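Local coordinates for chitin oligosaccahride binding protein NagB1 (Paenibacillus sp. FPU-7, PDB 7EHP) that binds chitin oligosaccharides such as N,N'-diacetylchitobiose, and as an extracellular solute-binding protein probably hands them to an ABC-type importer, at residues 42-46 and 163-167; 158-162 and 227-232; 114-119 and 322-326. All blocks are in the same frame, centred on the assembly; numbering follows the deposited sequence.

Contact 1. Residues 42-46 and 163-167; sequences VEDKV and SDGWV. With NAG (2-acetamido-2-deoxy-beta-D-glucopyranose), chain C; NAG (2-acetamido-2-deoxy-beta-D-glucopyranose), chain B.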
loop_
_atom_site.group_PDB
_atom_site.type_symbol
_atom_site.label_atom_id
_atom_site.label_comp_id
_atom_site.label_asym_id
_atom_site.label_seq_id
_atom_site.Cartn_x
_atom_site.Cartn_y
_atom_site.Cartn_z
ATOM N N VAL A 42 13.779 6.283 6.038
ATOM C CA VAL A 42 13.910 6.756 4.670
ATOM C C VAL A 42 12.512 6.795 4.075
ATOM O O VAL A 42 11.745 5.836 4.226
ATOM C CB VAL A 42 14.849 5.850 3.847
ATOM C CG1 VAL A 42 14.883 6.271 2.381
ATOM C CG2 VAL A 42 16.265 5.856 4.445
ATOM N N GLU A 43 12.168 7.911 3.433
ATOM C CA GLU A 43 10.848 8.050 2.834
ATOM C C GLU A 43 10.524 6.850 1.960
ATOM O O GLU A 43 11.375 6.369 1.208
ATOM C CB GLU A 43 10.762 9.332 2.000
ATOM C CG GLU A 43 9.331 9.650 1.594
ATOM C CD GLU A 43 9.240 10.857 0.666
ATOM O OE1 GLU A 43 10.109 10.999 -0.211
ATOM O OE2 GLU A 43 8.313 11.668 0.824
ATOM N N ASP A 44 9.268 6.390 2.062
ATOM C CA ASP A 44 8.787 5.166 1.426
ATOM C C ASP A 44 9.266 4.968 -0.012
ATOM O O ASP A 44 9.930 3.971 -0.318
ATOM C CB ASP A 44 7.247 5.116 1.494
ATOM C CG ASP A 44 6.552 6.368 0.914
ATOM O OD1 ASP A 44 7.178 7.210 0.229
ATOM O OD2 ASP A 44 5.336 6.508 1.164
ATOM N N LYS A 45 8.901 5.885 -0.919
ATOM C CA LYS A 45 9.268 5.722 -2.318
ATOM C C LYS A 45 10.775 5.806 -2.518
ATOM O O LYS A 45 11.312 5.177 -3.431
ATOM C CB LYS A 45 8.567 6.780 -3.170
ATOM C CG LYS A 45 9.031 8.218 -2.909
ATOM C CD LYS A 45 8.283 9.213 -3.795
ATOM C CE LYS A 45 9.015 10.547 -3.834
ATOM N NZ LYS A 45 8.392 11.541 -4.754
ATOM N N VAL A 46 11.470 6.597 -1.698
ATOM C CA VAL A 46 12.921 6.650 -1.810
ATOM C C VAL A 46 13.528 5.314 -1.385
ATOM O O VAL A 46 14.374 4.748 -2.085
ATOM C CB VAL A 46 13.487 7.816 -0.981
ATOM C CG1 VAL A 46 15.017 7.724 -0.936
ATOM C CG2 VAL A 46 13.008 9.159 -1.528
ATOM N N SER A 163 2.214 14.309 -6.913
ATOM C CA SER A 163 3.651 14.545 -7.018
ATOM C C SER A 163 4.450 13.264 -6.756
ATOM O O SER A 163 5.456 12.997 -7.428
ATOM C CB SER A 163 4.064 15.655 -6.049
ATOM O OG SER A 163 5.420 15.997 -6.254
ATOM N N ASP A 164 4.024 12.458 -5.785
ATOM C CA ASP A 164 4.577 11.119 -5.625
ATOM C C ASP A 164 3.827 10.173 -6.562
ATOM O O ASP A 164 2.621 9.960 -6.409
ATOM C CB ASP A 164 4.483 10.664 -4.166
ATOM C CG ASP A 164 5.079 11.688 -3.204
ATOM O OD1 ASP A 164 6.165 12.225 -3.514
ATOM O OD2 ASP A 164 4.476 11.959 -2.145
ATOM N N GLY A 165 4.535 9.613 -7.538
ATOM C CA GLY A 165 3.842 8.980 -8.643
ATOM C C GLY A 165 3.020 7.771 -8.243
ATOM O O GLY A 165 1.967 7.514 -8.829
ATOM N N TRP A 166 3.482 7.013 -7.245
ATOM C CA TRP A 166 2.791 5.785 -6.867
ATOM C C TRP A 166 1.381 6.069 -6.371
ATOM O O TRP A 166 0.508 5.199 -6.460
ATOM C CB TRP A 166 3.606 5.029 -5.795
ATOM C CG TRP A 166 3.584 5.697 -4.456
ATOM C CD1 TRP A 166 4.455 6.664 -3.991
ATOM C CD2 TRP A 166 2.639 5.472 -3.408
ATOM N NE1 TRP A 166 4.093 7.048 -2.719
ATOM C CE2 TRP A 166 2.984 6.327 -2.338
ATOM C CE3 TRP A 166 1.542 4.617 -3.261
ATOM C CZ2 TRP A 166 2.263 6.350 -1.139
ATOM C CZ3 TRP A 166 0.827 4.638 -2.065
ATOM C CH2 TRP A 166 1.186 5.501 -1.027
ATOM N N VAL A 167 1.137 7.277 -5.849
ATOM C CA VAL A 167 -0.183 7.614 -5.313
ATOM C C VAL A 167 -1.238 7.559 -6.411
ATOM O O VAL A 167 -2.369 7.108 -6.188
ATOM C CB VAL A 167 -0.149 9.001 -4.643
ATOM C CG1 VAL A 167 -1.508 9.364 -4.107
ATOM C CG2 VAL A 167 0.902 9.036 -3.528
HETATM C C1 NAG C . 2.343 1.294 -0.239
HETATM C C2 NAG C . 3.256 1.295 -1.461
HETATM C C3 NAG C . 2.472 0.896 -2.702
HETATM C C4 NAG C . 1.799 -0.449 -2.476
HETATM C C5 NAG C . 0.941 -0.405 -1.213
HETATM C C6 NAG C . 0.314 -1.738 -0.867
HETATM C C7 NAG C . 5.252 2.708 -1.702
HETATM C C8 NAG C . 5.765 4.087 -1.916
HETATM N N2 NAG C . 3.918 2.579 -1.649
HETATM O O3 NAG C . 3.359 0.809 -3.805
HETATM O O4 NAG C . 0.967 -0.781 -3.580
HETATM O O5 NAG C . 1.733 -0.006 -0.086
HETATM O O6 NAG C . 1.279 -2.781 -0.803
HETATM O O7 NAG C . 6.011 1.739 -1.592
HETATM C C1 NAG B . 3.186 2.015 4.876
HETATM C C2 NAG B . 2.513 0.724 4.416
HETATM C C3 NAG B . 2.754 0.511 2.921
HETATM C C4 NAG B . 2.461 1.776 2.108
HETATM C C5 NAG B . 3.056 3.019 2.785
HETATM C C6 NAG B . 2.708 4.340 2.130
HETATM C C7 NAG B . 2.474 -0.801 6.351
HETATM C C8 NAG B . 3.069 -2.037 6.959
HETATM N N2 NAG B . 2.985 -0.426 5.173
HETATM O O1 NAG B . 3.001 2.180 6.240
HETATM O O3 NAG B . 1.963 -0.592 2.482
HETATM O O4 NAG B . 3.157 1.652 0.873
HETATM O O5 NAG B . 2.650 3.104 4.157
HETATM O O6 NAG B . 3.552 5.374 2.633
HETATM O O7 NAG B . 1.579 -0.167 6.910
HETATM O O HOH W 1 5.706 11.347 0.300
HETATM O O HOH W 2 7.454 13.977 -1.201
HETATM O O HOH W 3 5.755 8.940 -1.461
HETATM O O HOH W 4 7.679 10.056 -7.811
#
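Start at Glu43, the N-cap residue in front of helix 44-58. Its carboxylate stops short of the other segment, and water closes the gap: water 1 sits 2.7 Å from Glu43 OE2 and 2.8 Å from Asp164 OD2, while water 2 lies 3.2 Å from both Glu43 OE2 and Asp164 OD1. Asp44, next along, is divided between protein and sugar. Asp44 OD1 takes a very short 2.5 Å hydrogen bond from Lys45 N and, through water 3, meets the indole Trp166 NE1; Asp44 OD2 accepts a 2.6 Å hydrogen bond from O6 of NAG (chain B). Trp166 also works on the ligand, with methyl C8 of NAG (chain C) over one face of its ring, 3.5 Å from Trp166 NE1. Then comes Lys45, whose side chain runs extended from CA to NZ, so that Lys45 NZ forms a 2.6 Å salt bridge with Asp164 OD1; Asp164 OD2 is held by the backbone N of Tyr225. Lys45 CB rests 4.2 Å from Trp166 CD1. One strong ion pair, several water bridges and a shared sugar thus span the cleft, which is consistent with a closed, ligand-bound state: much of the joining is done by solvent and ligand.

Contact 2. Residues 158-162 and 227-232; sequences FAFAS and EQQYAF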
loop_
_atom_site.group_PDB
_atom_site.type_symbol
_atom_site.label_atom_id
_atom_site.label_comp_id
_atom_site.label_asym_id
_atom_site.label_seq_id
_atom_site.Cartn_x
_atom_site.Cartn_y
_atom_site.Cartn_z
ATOM N N PHE A 158 -12.690 13.847 -4.866
ATOM C CA PHE A 158 -11.638 12.938 -4.417
ATOM C C PHE A 158 -10.413 13.769 -4.065
ATOM O O PHE A 158 -9.749 14.299 -4.966
ATOM C CB PHE A 158 -11.261 11.909 -5.496
ATOM C CG PHE A 158 -12.228 10.773 -5.650
ATOM C CD1 PHE A 158 -12.220 9.714 -4.766
ATOM C CD2 PHE A 158 -13.104 10.734 -6.734
ATOM C CE1 PHE A 158 -13.115 8.661 -4.912
ATOM C CE2 PHE A 158 -13.989 9.673 -6.905
ATOM C CZ PHE A 158 -13.995 8.636 -5.993
ATOM N N ALA A 159 -10.106 13.882 -2.769
ATOM C CA ALA A 159 -8.798 14.390 -2.364
ATOM C C ALA A 159 -7.720 13.555 -3.038
ATOM O O ALA A 159 -7.802 12.320 -3.054
ATOM C CB ALA A 159 -8.643 14.323 -0.837
ATOM N N PHE A 160 -6.704 14.223 -3.594
ATOM C CA PHE A 160 -5.806 13.541 -4.527
ATOM C C PHE A 160 -4.516 14.341 -4.697
ATOM O O PHE A 160 -4.547 15.541 -4.966
ATOM C CB PHE A 160 -6.528 13.323 -5.884
ATOM C CG PHE A 160 -5.697 12.630 -6.928
ATOM C CD1 PHE A 160 -5.241 11.334 -6.728
ATOM C CD2 PHE A 160 -5.411 13.251 -8.132
ATOM C CE1 PHE A 160 -4.484 10.683 -7.692
ATOM C CE2 PHE A 160 -4.652 12.606 -9.106
ATOM C CZ PHE A 160 -4.185 11.313 -8.880
ATOM N N ALA A 161 -3.382 13.676 -4.521
ATOM C CA ALA A 161 -2.087 14.322 -4.677
ATOM C C ALA A 161 -1.189 13.381 -5.462
ATOM O O ALA A 161 -1.097 12.204 -5.117
ATOM C CB ALA A 161 -1.490 14.650 -3.305
ATOM N N SER A 162 -0.538 13.880 -6.521
ATOM C CA SER A 162 0.181 13.005 -7.444
ATOM C C SER A 162 1.630 13.417 -7.712
ATOM O O SER A 162 2.241 12.886 -8.643
ATOM C CB SER A 162 -0.562 12.907 -8.779
ATOM O OG SER A 162 -0.646 14.194 -9.377
ATOM N N GLU A 227 -0.616 15.550 1.352
ATOM C CA GLU A 227 -1.550 16.650 1.133
ATOM C C GLU A 227 -2.960 16.157 0.812
ATOM O O GLU A 227 -3.943 16.816 1.172
ATOM C CB GLU A 227 -1.009 17.557 0.020
ATOM C CG GLU A 227 0.268 18.258 0.483
ATOM C CD GLU A 227 0.753 19.351 -0.444
ATOM O OE1 GLU A 227 0.087 20.403 -0.529
ATOM O OE2 GLU A 227 1.827 19.163 -1.059
ATOM N N GLN A 228 -3.093 14.997 0.164
ATOM C CA GLN A 228 -4.439 14.459 -0.024
ATOM C C GLN A 228 -5.066 14.071 1.308
ATOM O O GLN A 228 -6.279 14.234 1.503
ATOM C CB GLN A 228 -4.407 13.290 -1.005
ATOM C CG GLN A 228 -4.014 11.929 -0.463
ATOM C CD GLN A 228 -4.413 10.823 -1.434
ATOM O OE1 GLN A 228 -4.407 11.031 -2.651
ATOM N NE2 GLN A 228 -4.757 9.646 -0.904
ATOM N N GLN A 229 -4.247 13.628 2.259
ATOM C CA GLN A 229 -4.763 13.287 3.573
ATOM C C GLN A 229 -5.103 14.540 4.365
ATOM O O GLN A 229 -6.091 14.560 5.110
ATOM C CB GLN A 229 -3.744 12.411 4.308
ATOM C CG GLN A 229 -3.563 11.054 3.603
ATOM C CD GLN A 229 -2.457 10.192 4.182
ATOM O OE1 GLN A 229 -1.713 10.612 5.070
ATOM N NE2 GLN A 229 -2.356 8.964 3.693
ATOM N N TYR A 230 -4.317 15.609 4.203
ATOM C CA TYR A 230 -4.718 16.877 4.801
ATOM C C TYR A 230 -6.097 17.289 4.294
ATOM O O TYR A 230 -7.000 17.580 5.088
ATOM C CB TYR A 230 -3.704 17.974 4.485
ATOM C CG TYR A 230 -2.262 17.748 4.888
ATOM C CD1 TYR A 230 -1.903 16.895 5.936
ATOM C CD2 TYR A 230 -1.248 18.436 4.224
ATOM C CE1 TYR A 230 -0.536 16.732 6.292
ATOM C CE2 TYR A 230 0.093 18.272 4.558
ATOM C CZ TYR A 230 0.449 17.432 5.582
ATOM O OH TYR A 230 1.789 17.325 5.864
ATOM N N ALA A 231 -6.276 17.306 2.964
ATOM C CA ALA A 231 -7.522 17.808 2.386
ATOM C C ALA A 231 -8.712 17.031 2.909
ATOM O O ALA A 231 -9.724 17.618 3.308
ATOM C CB ALA A 231 -7.479 17.745 0.856
ATOM N N PHE A 232 -8.597 15.698 2.941
ATOM C CA PHE A 232 -9.696 14.884 3.440
ATOM C C PHE A 232 -9.940 15.119 4.929
ATOM O O PHE A 232 -11.083 15.317 5.362
ATOM C CB PHE A 232 -9.420 13.408 3.170
ATOM C CG PHE A 232 -10.520 12.511 3.627
ATOM C CD1 PHE A 232 -11.773 12.563 3.008
ATOM C CD2 PHE A 232 -10.325 11.636 4.690
ATOM C CE1 PHE A 232 -12.807 11.748 3.428
ATOM C CE2 PHE A 232 -11.348 10.820 5.130
ATOM C CZ PHE A 232 -12.602 10.869 4.488
#
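An extended run of chain, 158-162, crosses a helical segment, 227-232, at very close range: the CA atoms of Phe160 and Gln228 are only 4.8 Å apart. The helix is regular here, with Ala231 N bonded to Glu227 O at 3.0 Å and Phe232 N to Gln228 O at 3.1 Å. Along the extended chain the side chains alternate, so Ala159 and Ala161 point toward the helix while Phe158, Phe160 and Ser162 point away. Small methyls are what permit the approach. Ala159 CB sits 3.3 Å from the carbonyl Gln228 O, 4.0 Å from Ala231 CB and 4.2 Å from Phe232 CB; Ala161 CB lies 4.0 Å from Gln228 CB. The one polar link is weak, Ala161 N to Gln228 OE1 at 3.4 Å. The amide's other end, Gln228 NE2, bonds to Phe241 O on strand 237-243. On the far side Phe158 packs on Met171 and Phe160 on Ala168, both of helix 165-180. Strand 156-159 lies parallel to strand 237-243, and helix 225-233 is the last of several helices connecting them. The helix packs on the end of the first and the loop leaving it, within a beta-alpha-beta crossover, the building unit of alpha/beta lobes in periplasmic-binding-protein folds.

Contact 3. Residues 114-119 and 322-326; sequences PTAYFV and ILPAM. With NAG (2-acetamido-2-deoxy-beta-D-glucopyranose), chain C.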
loop_
_atom_site.group_PDB
_atom_site.type_symbol
_atom_site.label_atom_id
_atom_site.label_comp_id
_atom_site.label_asym_id
_atom_site.label_seq_id
_atom_site.Cartn_x
_atom_site.Cartn_y
_atom_site.Cartn_z
ATOM N N PRO A 114 5.153 -9.974 6.640
ATOM C CA PRO A 114 4.308 -8.779 6.587
ATOM C C PRO A 114 3.944 -8.331 7.987
ATOM O O PRO A 114 3.627 -9.152 8.855
ATOM C CB PRO A 114 3.069 -9.260 5.821
ATOM C CG PRO A 114 2.991 -10.704 6.171
ATOM C CD PRO A 114 4.431 -11.163 6.147
ATOM N N THR A 115 4.010 -7.019 8.216
ATOM C CA THR A 115 3.597 -6.488 9.506
ATOM C C THR A 115 2.154 -6.046 9.508
ATOM O O THR A 115 1.630 -5.734 10.579
ATOM C CB THR A 115 4.446 -5.284 9.928
ATOM O OG1 THR A 115 4.403 -4.292 8.898
ATOM C CG2 THR A 115 5.904 -5.698 10.252
ATOM N N ALA A 116 1.526 -5.959 8.334
ATOM C CA ALA A 116 0.168 -5.458 8.231
ATOM C C ALA A 116 -0.574 -6.180 7.117
ATOM O O ALA A 116 0.028 -6.682 6.168
ATOM C CB ALA A 116 0.134 -3.955 7.942
ATOM N N TYR A 117 -1.893 -6.217 7.251
ATOM C CA TYR A 117 -2.791 -6.446 6.133
ATOM C C TYR A 117 -3.334 -5.097 5.680
ATOM O O TYR A 117 -3.718 -4.265 6.510
ATOM C CB TYR A 117 -3.942 -7.374 6.533
ATOM C CG TYR A 117 -5.071 -7.427 5.534
ATOM C CD1 TYR A 117 -4.990 -8.245 4.415
ATOM C CD2 TYR A 117 -6.215 -6.647 5.704
ATOM C CE1 TYR A 117 -6.019 -8.301 3.498
ATOM C CE2 TYR A 117 -7.248 -6.702 4.799
ATOM C CZ TYR A 117 -7.143 -7.533 3.697
ATOM O OH TYR A 117 -8.162 -7.582 2.788
ATOM N N PHE A 118 -3.364 -4.874 4.373
ATOM C CA PHE A 118 -3.864 -3.613 3.839
ATOM C C PHE A 118 -5.080 -3.876 2.963
ATOM O O PHE A 118 -5.214 -4.957 2.387
ATOM C CB PHE A 118 -2.763 -2.859 3.037
ATOM C CG PHE A 118 -2.632 -3.290 1.591
ATOM C CD1 PHE A 118 -3.423 -2.718 0.595
ATOM C CD2 PHE A 118 -1.708 -4.258 1.227
ATOM C CE1 PHE A 118 -3.304 -3.126 -0.743
ATOM C CE2 PHE A 118 -1.582 -4.674 -0.090
ATOM C CZ PHE A 118 -2.374 -4.101 -1.079
ATOM N N VAL A 119 -5.987 -2.892 2.901
ATOM C CA VAL A 119 -6.921 -2.730 1.789
ATOM C C VAL A 119 -6.790 -1.304 1.275
ATOM O O VAL A 119 -6.386 -0.397 2.005
ATOM C CB VAL A 119 -8.410 -3.020 2.149
ATOM C CG1 VAL A 119 -8.664 -4.496 2.322
ATOM C CG2 VAL A 119 -8.842 -2.247 3.391
ATOM N N ILE A 322 -3.830 0.231 11.962
ATOM C CA ILE A 322 -3.206 -0.700 11.030
ATOM C C ILE A 322 -3.749 -2.104 11.248
ATOM O O ILE A 322 -3.650 -2.665 12.345
ATOM C CB ILE A 322 -1.673 -0.642 11.125
ATOM C CG1 ILE A 322 -1.179 0.701 10.569
ATOM C CG2 ILE A 322 -1.040 -1.759 10.346
ATOM C CD1 ILE A 322 -1.103 1.745 11.510
ATOM N N LEU A 323 -4.289 -2.687 10.182
ATOM C CA LEU A 323 -4.938 -3.986 10.263
ATOM C C LEU A 323 -3.904 -5.105 10.421
ATOM O O LEU A 323 -2.859 -5.099 9.758
ATOM C CB LEU A 323 -5.794 -4.214 9.015
ATOM C CG LEU A 323 -6.796 -3.077 8.780
ATOM C CD1 LEU A 323 -7.530 -3.258 7.453
ATOM C CD2 LEU A 323 -7.790 -2.954 9.932
ATOM N N PRO A 324 -4.182 -6.095 11.270
ATOM C CA PRO A 324 -3.157 -7.080 11.612
ATOM C C PRO A 324 -2.837 -7.992 10.445
ATOM O O PRO A 324 -3.717 -8.381 9.672
ATOM C CB PRO A 324 -3.802 -7.867 12.758
ATOM C CG PRO A 324 -5.266 -7.745 12.501
ATOM C CD PRO A 324 -5.420 -6.313 12.038
ATOM N N ALA A 325 -1.565 -8.355 10.341
ATOM C CA ALA A 325 -1.162 -9.400 9.419
ATOM C C ALA A 325 -1.214 -10.791 10.045
ATOM O O ALA A 325 -1.186 -11.779 9.301
ATOM C CB ALA A 325 0.248 -9.129 8.881
ATOM N N MET A 326 -1.302 -10.902 11.374
ATOM C CA MET A 326 -1.335 -12.201 12.048
ATOM C C MET A 326 -2.715 -12.500 12.632
ATOM O O MET A 326 -3.599 -11.641 12.695
ATOM C CB MET A 326 -0.252 -12.291 13.146
ATOM C CG MET A 326 1.092 -11.641 12.786
ATOM S SD MET A 326 2.288 -11.459 14.139
ATOM C CE MET A 326 2.923 -13.108 14.291
HETATM C C1 NAG C . 2.343 1.294 -0.239
HETATM C C2 NAG C . 3.256 1.295 -1.461
HETATM C C3 NAG C . 2.472 0.896 -2.702
HETATM C C4 NAG C . 1.799 -0.449 -2.476
HETATM C C5 NAG C . 0.941 -0.405 -1.213
HETATM C C6 NAG C . 0.314 -1.738 -0.867
HETATM C C7 NAG C . 5.252 2.708 -1.702
HETATM C C8 NAG C . 5.765 4.087 -1.916
HETATM N N2 NAG C . 3.918 2.579 -1.649
HETATM O O3 NAG C . 3.359 0.809 -3.805
HETATM O O4 NAG C . 0.967 -0.781 -3.580
HETATM O O5 NAG C . 1.733 -0.006 -0.086
HETATM O O6 NAG C . 1.279 -2.781 -0.803
HETATM O O7 NAG C . 6.011 1.739 -1.592
HETATM O O HOH W 5 -3.415 -1.704 7.324
#
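The methyl of Ala325 is a bump that plugs a hollow in the backbone at the start of segment 114-119, with Ala325 CB 3.4 Å from Pro114 O, 3.7 Å from Thr115 C and 3.5 Å from Ala116 N, and the ring of Pro114 lining one side (Pro114 CB to Ala325 CB, 4.2 Å). Ile322 presses its branch methyl CG2 on Ala116 CB at 3.5 Å. Further along, Leu323 CD1 meets the edge of the Tyr117 ring, 4.0 Å from Tyr117 CD2, and reaches Val119 CG2 at 4.4 Å; helix 336-344 packs on the leucine through Ile338 and Ile342. Tyr117 N donates to Leu323 O at 2.9 Å, but the return bond of the same pair is not made directly: water 5 stands between, 2.7 Å from Tyr117 O and 3.1 Å from Leu323 N. Phe118 points away from 322-326, and C6 of NAG (chain C) lies over a face of its ring. Tyr117 OH bonds to Gln349. A short, weakly bonded strand at about 323-324 thus runs antiparallel beside strand 109-125, which also pairs with strands 237-243 and 277-288 and whose Thr115, Ala116 and Phe118 line the glycan pocket of a solute-binding protein.

Contacts 2 and 3 are buried and largely apolar, and both reach the same sheet: one packs a helix, through alanine methyls, on a strand end and the loop that leaves it, the other adds a short, weakly bonded strand beside 109-125. Contact 1 is only partly buried and is the polar, charged and wet one, consistent with a place where the cleft closes on its ligand. It touches contact 2 directly: helix 165-180 follows strand 156-159 in the chain, and Val167 CG1 lies 3.0 Å from Ala161 O. Contacts 1 and 3, with centres about 20 Å apart, do not touch, yet both meet NAG (chain C). Contact 2 stands back from the sugar, the Gln228 side chain being about 10 Å from a NAG.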